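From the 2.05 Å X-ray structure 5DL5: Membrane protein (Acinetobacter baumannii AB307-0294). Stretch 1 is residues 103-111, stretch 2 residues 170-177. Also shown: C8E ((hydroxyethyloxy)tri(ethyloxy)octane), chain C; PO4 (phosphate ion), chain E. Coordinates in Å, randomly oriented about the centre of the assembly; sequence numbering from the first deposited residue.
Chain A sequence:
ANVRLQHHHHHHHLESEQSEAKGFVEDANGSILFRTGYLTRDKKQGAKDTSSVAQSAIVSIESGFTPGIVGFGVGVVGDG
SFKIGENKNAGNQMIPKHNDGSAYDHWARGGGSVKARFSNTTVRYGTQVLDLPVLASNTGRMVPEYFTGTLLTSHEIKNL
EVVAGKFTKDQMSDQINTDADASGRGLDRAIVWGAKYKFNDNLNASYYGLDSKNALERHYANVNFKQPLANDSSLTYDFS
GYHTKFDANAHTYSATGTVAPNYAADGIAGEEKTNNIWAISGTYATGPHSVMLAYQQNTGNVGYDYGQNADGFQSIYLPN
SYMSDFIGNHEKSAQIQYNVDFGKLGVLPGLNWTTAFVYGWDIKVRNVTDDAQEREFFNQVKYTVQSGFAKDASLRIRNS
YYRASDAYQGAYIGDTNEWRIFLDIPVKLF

Stretch 1 103-111: AYDHWARGG
Stretch 2 170-177: DQMSDQIN

Arg-109 is the centre of this contact, which buries 362 Å². Lying in the strand 106-111, it directs its CA-to-CB bond toward residues 170-177 and, with chi1 to chi3 at m, t, p and chi4 near -101°, carries a buried guanidinium into backbone carbonyls. Arg-109 NE donates to Gln-175 O at 3.3 Å and weakly to Met-172 O at 3.4 Å; NH2 of Arg-109 bonds weakly to Gln-171 O at 3.0 Å and to Met-172 O at 3.1 Å. Arginine suits the site because one planar group can serve several carbonyls.

Met-172 and Gln-175 open and close a type I turn (Ser-173 phi/psi -56/-29, Asp-174 -107/24), with Gln-175 N to Met-172 O at 3.1 Å; Gln-171 lies just before it. Ser-173 CA lies over the guanidinium face, 3.6 Å from Arg-109 NH2. Gln-171, extended (t, t), uses both ends of its amide: NE2 donates to Gln-175 O at 3.2 Å and to water 1 at 3.1 Å; water 2 accepts from Gly-110 N at 3.0 Å and lies 2.7 Å from Gln-171 OE1, placed to donate. At phi/psi 143/-152, a CB on Gly-110 would jam against the preceding carbonyl O.

Ile-176 (m, m), its CA 6.5 Å from that of Arg-109, suits apolar packing, its branched side chain meeting two aromatic residues: CD1 sits 3.4 Å from Trp-107 CB (chi1 p), and CG1 covers a Tyr-104 ring face, 4.0 Å from CZ.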

# COMPACT_ATOMS: atom_id res chain seq x y z
N ALA A 103 20.82 10.30 7.73
CA ALA A 103 20.48 9.10 7.02
C ALA A 103 21.43 7.92 7.30
O ALA A 103 22.56 8.12 7.44
CB ALA A 103 20.39 9.40 5.58
N TYR A 104 20.94 6.69 7.41
CA TYR A 104 21.77 5.50 7.40
C TYR A 104 22.50 5.40 6.07
O TYR A 104 21.94 5.61 4.98
CB TYR A 104 20.96 4.22 7.56
CG TYR A 104 20.82 3.76 8.99
CD1 TYR A 104 20.11 4.53 9.91
CD2 TYR A 104 21.53 2.64 9.45
CE1 TYR A 104 19.97 4.10 11.20
CE2 TYR A 104 21.53 2.27 10.80
CZ TYR A 104 20.69 2.99 11.64
OH TYR A 104 20.61 2.65 12.94
N ASP A 105 23.74 5.02 6.14
CA ASP A 105 24.53 4.92 4.88
C ASP A 105 24.03 3.66 4.10
O ASP A 105 24.00 3.66 2.91
CB ASP A 105 25.99 4.68 5.20
CG ASP A 105 26.84 4.85 3.95
OD1 ASP A 105 26.64 5.87 3.21
OD2 ASP A 105 27.63 3.93 3.63
N HIS A 106 23.84 2.55 4.78
CA HIS A 106 23.49 1.28 4.15
C HIS A 106 22.69 0.47 5.19
O HIS A 106 22.80 0.74 6.39
CB HIS A 106 24.68 0.44 3.61
CG HIS A 106 25.80 0.23 4.62
ND1 HIS A 106 25.83 -0.84 5.52
CD2 HIS A 106 26.88 0.98 4.91
CE1 HIS A 106 26.89 -0.72 6.31
NE2 HIS A 106 27.57 0.34 5.91
N TRP A 107 21.82 -0.40 4.73
CA TRP A 107 21.06 -1.21 5.62
C TRP A 107 20.57 -2.47 4.92
O TRP A 107 20.42 -2.54 3.71
CB TRP A 107 19.78 -0.42 6.14
CG TRP A 107 18.85 0.17 5.07
CD1 TRP A 107 17.62 -0.29 4.72
CD2 TRP A 107 19.09 1.34 4.21
NE1 TRP A 107 17.06 0.52 3.67
CE2 TRP A 107 17.98 1.50 3.35
CE3 TRP A 107 20.13 2.27 4.11
CZ2 TRP A 107 17.90 2.54 2.42
CZ3 TRP A 107 20.05 3.28 3.19
CH2 TRP A 107 18.95 3.42 2.37
N ALA A 108 20.17 -3.39 5.76
CA ALA A 108 19.75 -4.71 5.39
C ALA A 108 18.61 -5.15 6.31
O ALA A 108 18.63 -4.89 7.54
CB ALA A 108 20.94 -5.68 5.46
N ARG A 109 17.66 -5.85 5.71
CA ARG A 109 16.42 -6.27 6.39
C ARG A 109 15.92 -7.59 5.76
O ARG A 109 16.23 -7.87 4.62
CB ARG A 109 15.32 -5.25 6.26
CG ARG A 109 15.62 -3.80 6.66
CD ARG A 109 14.73 -2.81 5.97
NE ARG A 109 13.31 -2.91 6.22
CZ ARG A 109 12.43 -3.45 5.41
NH1 ARG A 109 12.78 -3.95 4.24
NH2 ARG A 109 11.15 -3.50 5.79
N GLY A 110 15.21 -8.42 6.54
CA GLY A 110 14.31 -9.47 6.04
C GLY A 110 14.40 -10.71 6.95
O GLY A 110 14.76 -10.57 8.09
N GLY A 111 14.15 -11.89 6.43
CA GLY A 111 14.09 -13.09 7.22
C GLY A 111 13.52 -14.20 6.37
O GLY A 111 13.45 -14.12 5.14
N ASP A 170 5.97 -6.13 12.88
CA ASP A 170 5.79 -5.33 11.65
C ASP A 170 7.05 -4.53 11.46
O ASP A 170 7.45 -3.85 12.35
CB ASP A 170 4.57 -4.45 11.84
CG ASP A 170 4.39 -3.39 10.70
OD1 ASP A 170 4.92 -3.57 9.62
OD2 ASP A 170 3.74 -2.38 10.95
N GLN A 171 7.72 -4.72 10.34
CA GLN A 171 8.99 -4.02 10.08
C GLN A 171 8.83 -3.12 8.81
O GLN A 171 8.83 -3.63 7.69
CB GLN A 171 10.15 -5.04 9.83
CG GLN A 171 11.51 -4.27 9.66
CD GLN A 171 12.79 -5.17 9.55
OE1 GLN A 171 12.72 -6.29 9.24
NE2 GLN A 171 13.89 -4.61 9.71
N MET A 172 8.65 -1.82 9.04
CA MET A 172 8.38 -0.91 7.94
C MET A 172 9.67 -0.65 7.14
O MET A 172 10.80 -0.98 7.59
CB MET A 172 7.83 0.43 8.45
CG MET A 172 6.42 0.69 7.93
SD MET A 172 6.36 0.83 6.14
CE MET A 172 7.10 2.47 5.94
N SER A 173 9.46 -0.15 5.95
CA SER A 173 10.55 -0.02 4.96
C SER A 173 11.77 0.77 5.39
O SER A 173 12.86 0.48 4.98
CB SER A 173 9.93 0.67 3.72
OG SER A 173 8.84 -0.14 3.28
N ASP A 174 11.57 1.74 6.28
CA ASP A 174 12.62 2.62 6.76
C ASP A 174 13.06 2.34 8.19
O ASP A 174 13.55 3.27 8.91
CB ASP A 174 12.12 4.09 6.66
CG ASP A 174 10.94 4.40 7.61
OD1 ASP A 174 10.21 3.48 8.07
OD2 ASP A 174 10.78 5.59 7.95
N GLN A 175 12.84 1.09 8.62
CA GLN A 175 13.20 0.68 9.93
C GLN A 175 14.19 -0.51 9.84
O GLN A 175 13.96 -1.45 9.05
CB GLN A 175 11.93 0.26 10.75
CG GLN A 175 10.81 1.30 10.77
CD GLN A 175 11.19 2.48 11.63
OE1 GLN A 175 11.84 2.31 12.62
NE2 GLN A 175 10.83 3.69 11.20
N ILE A 176 15.19 -0.46 10.71
CA ILE A 176 16.21 -1.57 10.93
C ILE A 176 15.77 -2.63 11.97
O ILE A 176 16.08 -3.80 11.83
CB ILE A 176 17.55 -0.94 11.49
CG1 ILE A 176 18.05 0.14 10.55
CG2 ILE A 176 18.60 -1.99 11.86
CD1 ILE A 176 18.10 -0.35 9.14
N ASN A 177 15.07 -2.20 13.01
CA ASN A 177 14.54 -3.09 14.07
C ASN A 177 13.52 -3.94 13.42
O ASN A 177 12.78 -3.45 12.52
CB ASN A 177 13.89 -2.21 15.12
CG ASN A 177 13.56 -2.94 16.43
OD1 ASN A 177 12.53 -3.66 16.59
ND2 ASN A 177 14.44 -2.70 17.43
C8 C8E C . 23.60 -3.87 5.96
O9 C8E C . 24.35 -3.57 4.78
C10 C8E C . 23.62 -3.48 3.54
C11 C8E C . 24.55 -3.51 2.33
O12 C8E C . 23.83 -3.65 1.10
C13 C8E C . 24.28 -4.73 0.26
C14 C8E C . 23.63 -4.73 -1.13
O15 C8E C . 23.66 -3.41 -1.63
C16 C8E C . 22.64 -3.04 -2.58
C17 C8E C . 22.86 -3.78 -3.87
O18 C8E C . 22.29 -3.00 -4.93
C19 C8E C . 23.31 -2.30 -5.65
C20 C8E C . 23.49 -2.83 -7.02
O21 C8E C . 24.25 -1.82 -7.68
P PO4 E . 25.77 3.56 9.04
O1 PO4 E . 25.50 3.05 10.46
O2 PO4 E . 27.27 3.78 8.78
O3 PO4 E . 25.08 4.92 8.87
O4 PO4 E . 25.26 2.53 8.02
O HOH W 1 16.92 -5.19 9.92
O HOH W 2 15.11 -7.46 9.41